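Local coordinates for putative p22 protein (Leishmania major, PDB 1YQF) that is of unknown function but, as a homologue of human p32 in the MAM33 family of mitochondrial glycoproteins, probably acts in the mitochondrion, at residues A52-V57 and E74-R79; S42-Q47 and A186-Y191. All blocks are in the same frame, centred on the assembly; numbering follows the deposited sequence.

Contact 1: residues A52-V57 and E74-R79; sequences AGWQVV and EDLVVR
Trp54 meets Leu76 and Val78 across a sizeable backbone gap: the closest approach of the two segments' CA atoms is 9.0 Å, from Trp54 to Val77, because strand 64-71 lies between strands 55-58 and 74-81, which run in the same sense. The indole, entering from the loop just before the first strand, spans that gap. Its CG lies anti to the carbonyl carbon (chi1 -59°), which sends the six-membered ring over the middle strand, and the far end of that ring does all the touching. Trp54 CH2 rests 3.6 Å from CG2 of Val78, while its neighbour CZ3 is 3.7 Å from the same methyl. On Leu76 the contact falls mainly on the root of the side chain, with CB 3.9 Å from Trp54 CH2; the CD1 branch follows at 4.1 Å from that ring carbon. Val78 crosses the indole at about a right angle, Leu76 at a slant. Val78 presents one branch: CG1 is anti to the backbone N (chi1 179°), leaving CG2 for the tryptophan. Val77, between the two partners, points away from the tryptophan. No hydrogen bond joins the segments, and the buried contact is wholly apolar. Trp54 also lies on Leu67 and Lys69 of strand 64-71, Leu76 touches Ile98 of strand 92-99, and Leu175 of helix 173-202 packs on both Trp54 and Val78, tying this sheet face to the long C-terminal helix.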
loop_
_atom_site.group_PDB
_atom_site.type_symbol
_atom_site.label_atom_id
_atom_site.label_comp_id
_atom_site.label_asym_id
_atom_site.label_seq_id
_atom_site.Cartn_x
_atom_site.Cartn_y
_atom_site.Cartn_z
ATOM N N ALA A 52 33.511 3.357 -7.151
ATOM C CA ALA A 52 34.316 2.309 -7.784
ATOM C C ALA A 52 33.656 0.930 -7.726
ATOM O O ALA A 52 33.186 0.503 -6.671
ATOM C CB ALA A 52 35.694 2.254 -7.138
ATOM N N GLY A 53 33.629 0.248 -8.872
ATOM C CA GLY A 53 33.109 -1.105 -8.967
ATOM C C GLY A 53 31.671 -1.188 -9.449
ATOM O O GLY A 53 31.333 -2.065 -10.245
ATOM N N TRP A 54 30.823 -0.279 -8.968
ATOM C CA TRP A 54 29.391 -0.341 -9.261
ATOM C C TRP A 54 29.069 -0.004 -10.719
ATOM O O TRP A 54 29.771 0.774 -11.363
ATOM C CB TRP A 54 28.606 0.587 -8.330
ATOM C CG TRP A 54 28.776 0.274 -6.873
ATOM C CD1 TRP A 54 29.674 0.837 -6.017
ATOM C CD2 TRP A 54 28.024 -0.669 -6.099
ATOM N NE1 TRP A 54 29.533 0.303 -4.758
ATOM C CE2 TRP A 54 28.524 -0.623 -4.779
ATOM C CE3 TRP A 54 26.974 -1.551 -6.384
ATOM C CZ2 TRP A 54 28.016 -1.425 -3.753
ATOM C CZ3 TRP A 54 26.468 -2.349 -5.361
ATOM C CH2 TRP A 54 26.991 -2.277 -4.063
ATOM N N GLN A 55 27.994 -0.609 -11.216
ATOM C CA GLN A 55 27.485 -0.385 -12.565
ATOM C C GLN A 55 26.032 0.079 -12.441
ATOM O O GLN A 55 25.247 -0.516 -11.701
ATOM C CB GLN A 55 27.558 -1.683 -13.381
ATOM C CG GLN A 55 28.216 -1.551 -14.756
ATOM C CD GLN A 55 27.259 -1.046 -15.829
ATOM O OE1 GLN A 55 26.256 -1.694 -16.133
ATOM N NE2 GLN A 55 27.574 0.109 -16.409
ATOM N N VAL A 56 25.680 1.144 -13.159
ATOM C CA VAL A 56 24.315 1.669 -13.141
ATOM C C VAL A 56 23.510 1.041 -14.275
ATOM O O VAL A 56 23.942 1.056 -15.429
ATOM C CB VAL A 56 24.295 3.202 -13.306
ATOM C CG1 VAL A 56 22.880 3.745 -13.126
ATOM C CG2 VAL A 56 25.244 3.867 -12.317
ATOM N N VAL A 57 22.342 0.494 -13.948
ATOM C CA VAL A 57 21.481 -0.135 -14.948
ATOM C C VAL A 57 20.016 0.165 -14.661
ATOM O O VAL A 57 19.501 -0.167 -13.597
ATOM C CB VAL A 57 21.693 -1.663 -15.009
ATOM C CG1 VAL A 57 20.686 -2.317 -15.954
ATOM C CG2 VAL A 57 23.113 -1.984 -15.453
ATOM N N GLU A 74 29.968 -12.697 -3.524
ATOM C CA GLU A 74 28.608 -12.226 -3.274
ATOM C C GLU A 74 28.131 -11.330 -4.417
ATOM O O GLU A 74 28.901 -10.539 -4.948
ATOM C CB GLU A 74 28.558 -11.427 -1.967
ATOM C CG GLU A 74 28.983 -12.197 -0.725
ATOM C CD GLU A 74 29.218 -11.297 0.474
ATOM O OE1 GLU A 74 29.047 -10.067 0.346
ATOM O OE2 GLU A 74 29.575 -11.822 1.549
ATOM N N ASP A 75 26.859 -11.454 -4.783
ATOM C CA ASP A 75 26.239 -10.554 -5.753
ATOM C C ASP A 75 25.515 -9.436 -5.011
ATOM O O ASP A 75 24.505 -9.676 -4.356
ATOM C CB ASP A 75 25.256 -11.319 -6.639
ATOM C CG ASP A 75 25.941 -12.350 -7.512
ATOM O OD1 ASP A 75 27.167 -12.319 -7.765
ATOM O OD2 ASP A 75 25.252 -13.273 -8.000
ATOM N N LEU A 76 26.042 -8.218 -5.110
ATOM C CA LEU A 76 25.447 -7.062 -4.445
ATOM C C LEU A 76 24.559 -6.270 -5.401
ATOM O O LEU A 76 24.893 -6.095 -6.570
ATOM C CB LEU A 76 26.527 -6.144 -3.869
ATOM C CG LEU A 76 27.598 -6.794 -2.986
ATOM C CD1 LEU A 76 28.642 -5.760 -2.591
ATOM C CD2 LEU A 76 26.989 -7.424 -1.751
ATOM N N VAL A 77 23.423 -5.803 -4.893
ATOM C CA VAL A 77 22.529 -4.934 -5.652
ATOM C C VAL A 77 22.003 -3.839 -4.732
ATOM O O VAL A 77 21.457 -4.128 -3.677
ATOM C CB VAL A 77 21.338 -5.713 -6.248
ATOM C CG1 VAL A 77 20.391 -4.775 -6.986
ATOM C CG2 VAL A 77 21.822 -6.813 -7.192
ATOM N N VAL A 78 22.178 -2.585 -5.133
ATOM C CA VAL A 78 21.601 -1.450 -4.419
ATOM C C VAL A 78 20.542 -0.842 -5.327
ATOM O O VAL A 78 20.856 -0.279 -6.371
ATOM C CB VAL A 78 22.657 -0.393 -4.064
ATOM C CG1 VAL A 78 22.014 0.782 -3.332
ATOM C CG2 VAL A 78 23.764 -1.013 -3.217
ATOM N N ARG A 79 19.285 -0.965 -4.920
ATOM C CA ARG A 79 18.155 -0.558 -5.740
ATOM C C ARG A 79 17.517 0.707 -5.195
ATOM O O ARG A 79 17.324 0.850 -3.994
ATOM C CB ARG A 79 17.127 -1.688 -5.782
ATOM C CG ARG A 79 15.838 -1.344 -6.510
ATOM C CD ARG A 79 14.964 -2.551 -6.760
ATOM N NE ARG A 79 15.597 -3.520 -7.656
ATOM C CZ ARG A 79 15.196 -4.778 -7.812
ATOM N NH1 ARG A 79 14.160 -5.238 -7.132
ATOM N NH2 ARG A 79 15.831 -5.586 -8.654
#

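Contact 2: residues S42-Q47 and A186-Y191; sequences SDKPEQ and AEQQDY
Gln188 NE2, against which Lys44 lays its CD at 3.7 Å, is gripped by two carboxylates, donating hydrogen bonds to Glu38 OE1 and to Glu192 OE2. Glu192 OE2 also takes a salt bridge from Lys44 NZ, so one carboxylate oxygen unites both polar ends. No hydrogen bond joins the segments themselves; methylenes of the loop lie against the glutamine side chain. Lys44 and Gln188 cross at about a right angle, with Lys44 CD above the amide plane and 4.1 Å from Gln188 CG. A bend at chi3 (-74°) turns the rest of the lysine chain beyond this crossing. Pro45 adds its ring from the adjoining position, its CD 4.0 Å from Gln188 CG. The glutamine leaves the helix with CG anti to the backbone N and then folds at chi2 (66°), a shape that offers its CG to the loop and its amide to the acids. Glu187, one residue earlier on the helix, instead bonds through OE2 to Tyr146 OH of the second subunit. The chemistry implies a loop laid on helix 173-202 by methylene groups packed on a glutamine, with its lysine charge probably balanced by Glu192 and the amide rotation probably fixed by the two acceptors of NE2.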
loop_
_atom_site.group_PDB
_atom_site.type_symbol
_atom_site.label_atom_id
_atom_site.label_comp_id
_atom_site.label_asym_id
_atom_site.label_seq_id
_atom_site.Cartn_x
_atom_site.Cartn_y
_atom_site.Cartn_z
ATOM N N SER A 42 22.344 26.757 -17.765
ATOM C CA SER A 42 23.746 26.351 -17.641
ATOM C C SER A 42 24.080 25.960 -16.197
ATOM O O SER A 42 25.247 25.763 -15.851
ATOM C CB SER A 42 24.664 27.484 -18.112
ATOM O OG SER A 42 24.413 28.682 -17.395
ATOM N N ASP A 43 23.039 25.835 -15.374
ATOM C CA ASP A 43 23.174 25.507 -13.955
ATOM C C ASP A 43 22.387 24.239 -13.602
ATOM O O ASP A 43 22.038 24.020 -12.440
ATOM C CB ASP A 43 22.698 26.691 -13.093
ATOM C CG ASP A 43 21.203 26.958 -13.225
ATOM O OD1 ASP A 43 20.712 27.069 -14.372
ATOM O OD2 ASP A 43 20.442 27.065 -12.240
ATOM N N LYS A 44 22.118 23.405 -14.606
ATOM C CA LYS A 44 21.344 22.179 -14.401
ATOM C C LYS A 44 22.166 21.136 -13.647
ATOM O O LYS A 44 23.399 21.215 -13.626
ATOM C CB LYS A 44 20.869 21.602 -15.742
ATOM C CG LYS A 44 19.618 22.277 -16.289
ATOM C CD LYS A 44 19.042 21.533 -17.486
ATOM C CE LYS A 44 19.885 21.737 -18.738
ATOM N NZ LYS A 44 19.257 21.127 -19.946
ATOM N N PRO A 45 21.492 20.169 -13.021
ATOM C CA PRO A 45 22.185 19.089 -12.305
ATOM C C PRO A 45 23.033 18.208 -13.226
ATOM O O PRO A 45 22.540 17.750 -14.253
ATOM C CB PRO A 45 21.033 18.282 -11.689
ATOM C CG PRO A 45 19.881 19.219 -11.665
ATOM C CD PRO A 45 20.027 20.032 -12.915
ATOM N N GLU A 46 24.293 17.996 -12.852
ATOM C CA GLU A 46 25.207 17.124 -13.587
ATOM C C GLU A 46 25.008 15.680 -13.150
ATOM O O GLU A 46 24.814 15.410 -11.960
ATOM C CB GLU A 46 26.661 17.520 -13.312
ATOM C CG GLU A 46 27.203 18.617 -14.212
ATOM C CD GLU A 46 28.664 18.918 -13.935
ATOM O OE1 GLU A 46 29.499 17.998 -14.069
ATOM O OE2 GLU A 46 28.978 20.072 -13.576
ATOM N N GLN A 47 25.069 14.754 -14.104
ATOM C CA GLN A 47 24.986 13.334 -13.784
ATOM C C GLN A 47 26.221 12.913 -12.990
ATOM O O GLN A 47 27.346 13.049 -13.480
ATOM C CB GLN A 47 24.881 12.481 -15.045
ATOM C CG GLN A 47 24.713 10.986 -14.745
ATOM C CD GLN A 47 24.592 10.119 -15.993
ATOM O OE1 GLN A 47 24.472 8.900 -15.886
ATOM N NE2 GLN A 47 24.629 10.738 -17.166
ATOM N N ALA A 186 18.409 12.699 -12.740
ATOM C CA ALA A 186 17.379 11.925 -13.430
ATOM C C ALA A 186 16.013 12.596 -13.366
ATOM O O ALA A 186 15.230 12.496 -14.307
ATOM C CB ALA A 186 17.294 10.509 -12.860
ATOM N N GLU A 187 15.737 13.284 -12.262
ATOM C CA GLU A 187 14.465 13.983 -12.091
ATOM C C GLU A 187 14.347 15.128 -13.091
ATOM O O GLU A 187 13.273 15.386 -13.617
ATOM C CB GLU A 187 14.327 14.515 -10.662
ATOM C CG GLU A 187 13.139 15.444 -10.434
ATOM C CD GLU A 187 11.804 14.776 -10.723
ATOM O OE1 GLU A 187 11.593 13.638 -10.238
ATOM O OE2 GLU A 187 10.964 15.390 -11.425
ATOM N N GLN A 188 15.455 15.822 -13.329
ATOM C CA GLN A 188 15.507 16.897 -14.318
ATOM C C GLN A 188 15.267 16.343 -15.723
ATOM O O GLN A 188 14.581 16.968 -16.524
ATOM C CB GLN A 188 16.862 17.615 -14.255
ATOM C CG GLN A 188 17.072 18.718 -15.300
ATOM C CD GLN A 188 16.135 19.905 -15.119
ATOM O OE1 GLN A 188 15.828 20.297 -13.992
ATOM N NE2 GLN A 188 15.690 20.484 -16.229
ATOM N N GLN A 189 15.825 15.168 -16.010
ATOM C CA GLN A 189 15.684 14.554 -17.330
ATOM C C GLN A 189 14.237 14.161 -17.592
ATOM O O GLN A 189 13.719 14.401 -18.675
ATOM C CB GLN A 189 16.585 13.324 -17.478
ATOM C CG GLN A 189 18.065 13.552 -17.154
ATOM C CD GLN A 189 18.644 14.792 -17.826
ATOM O OE1 GLN A 189 18.658 14.888 -19.055
ATOM N NE2 GLN A 189 19.123 15.741 -17.021
ATOM N N ASP A 190 13.586 13.569 -16.594
ATOM C CA ASP A 190 12.200 13.140 -16.730
ATOM C C ASP A 190 11.256 14.328 -16.851
ATOM O O ASP A 190 10.284 14.271 -17.598
ATOM C CB ASP A 190 11.783 12.254 -15.552
ATOM C CG ASP A 190 12.326 10.844 -15.666
ATOM O OD1 ASP A 190 12.371 10.308 -16.793
ATOM O OD2 ASP A 190 12.737 10.197 -14.680
ATOM N N TYR A 191 11.548 15.401 -16.121
ATOM C CA TYR A 191 10.744 16.618 -16.189
ATOM C C TYR A 191 10.785 17.172 -17.610
ATOM O O TYR A 191 9.758 17.553 -18.161
ATOM C CB TYR A 191 11.249 17.663 -15.183
ATOM C CG TYR A 191 10.575 19.015 -15.288
ATOM C CD1 TYR A 191 9.192 19.122 -15.338
ATOM C CD2 TYR A 191 11.325 20.186 -15.352
ATOM C CE1 TYR A 191 8.569 20.358 -15.437
ATOM C CE2 TYR A 191 10.716 21.425 -15.457
ATOM C CZ TYR A 191 9.333 21.508 -15.496
ATOM O OH TYR A 191 8.716 22.737 -15.600
#

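Helix 173-202 is the element common to both contacts: its early turns pack on the residues of contact 1, and its middle forms half of contact 2. The segments come along the chain in the order 42-47, 52-57, 74-79, 186-191, so contact 1 falls within the span that contact 2 closes. Their centres lie 23 Å apart, and the nearest atoms, about 6 Å apart, do not touch. The worked example shows one long helix serving two environments, a buried apolar sheet face and a polar surface where the loop after helix 23-39 returns toward the sheet. The helix also meets a second subunit of the three-chain assembly beside contact 2, whereas contact 1 stays within one subunit.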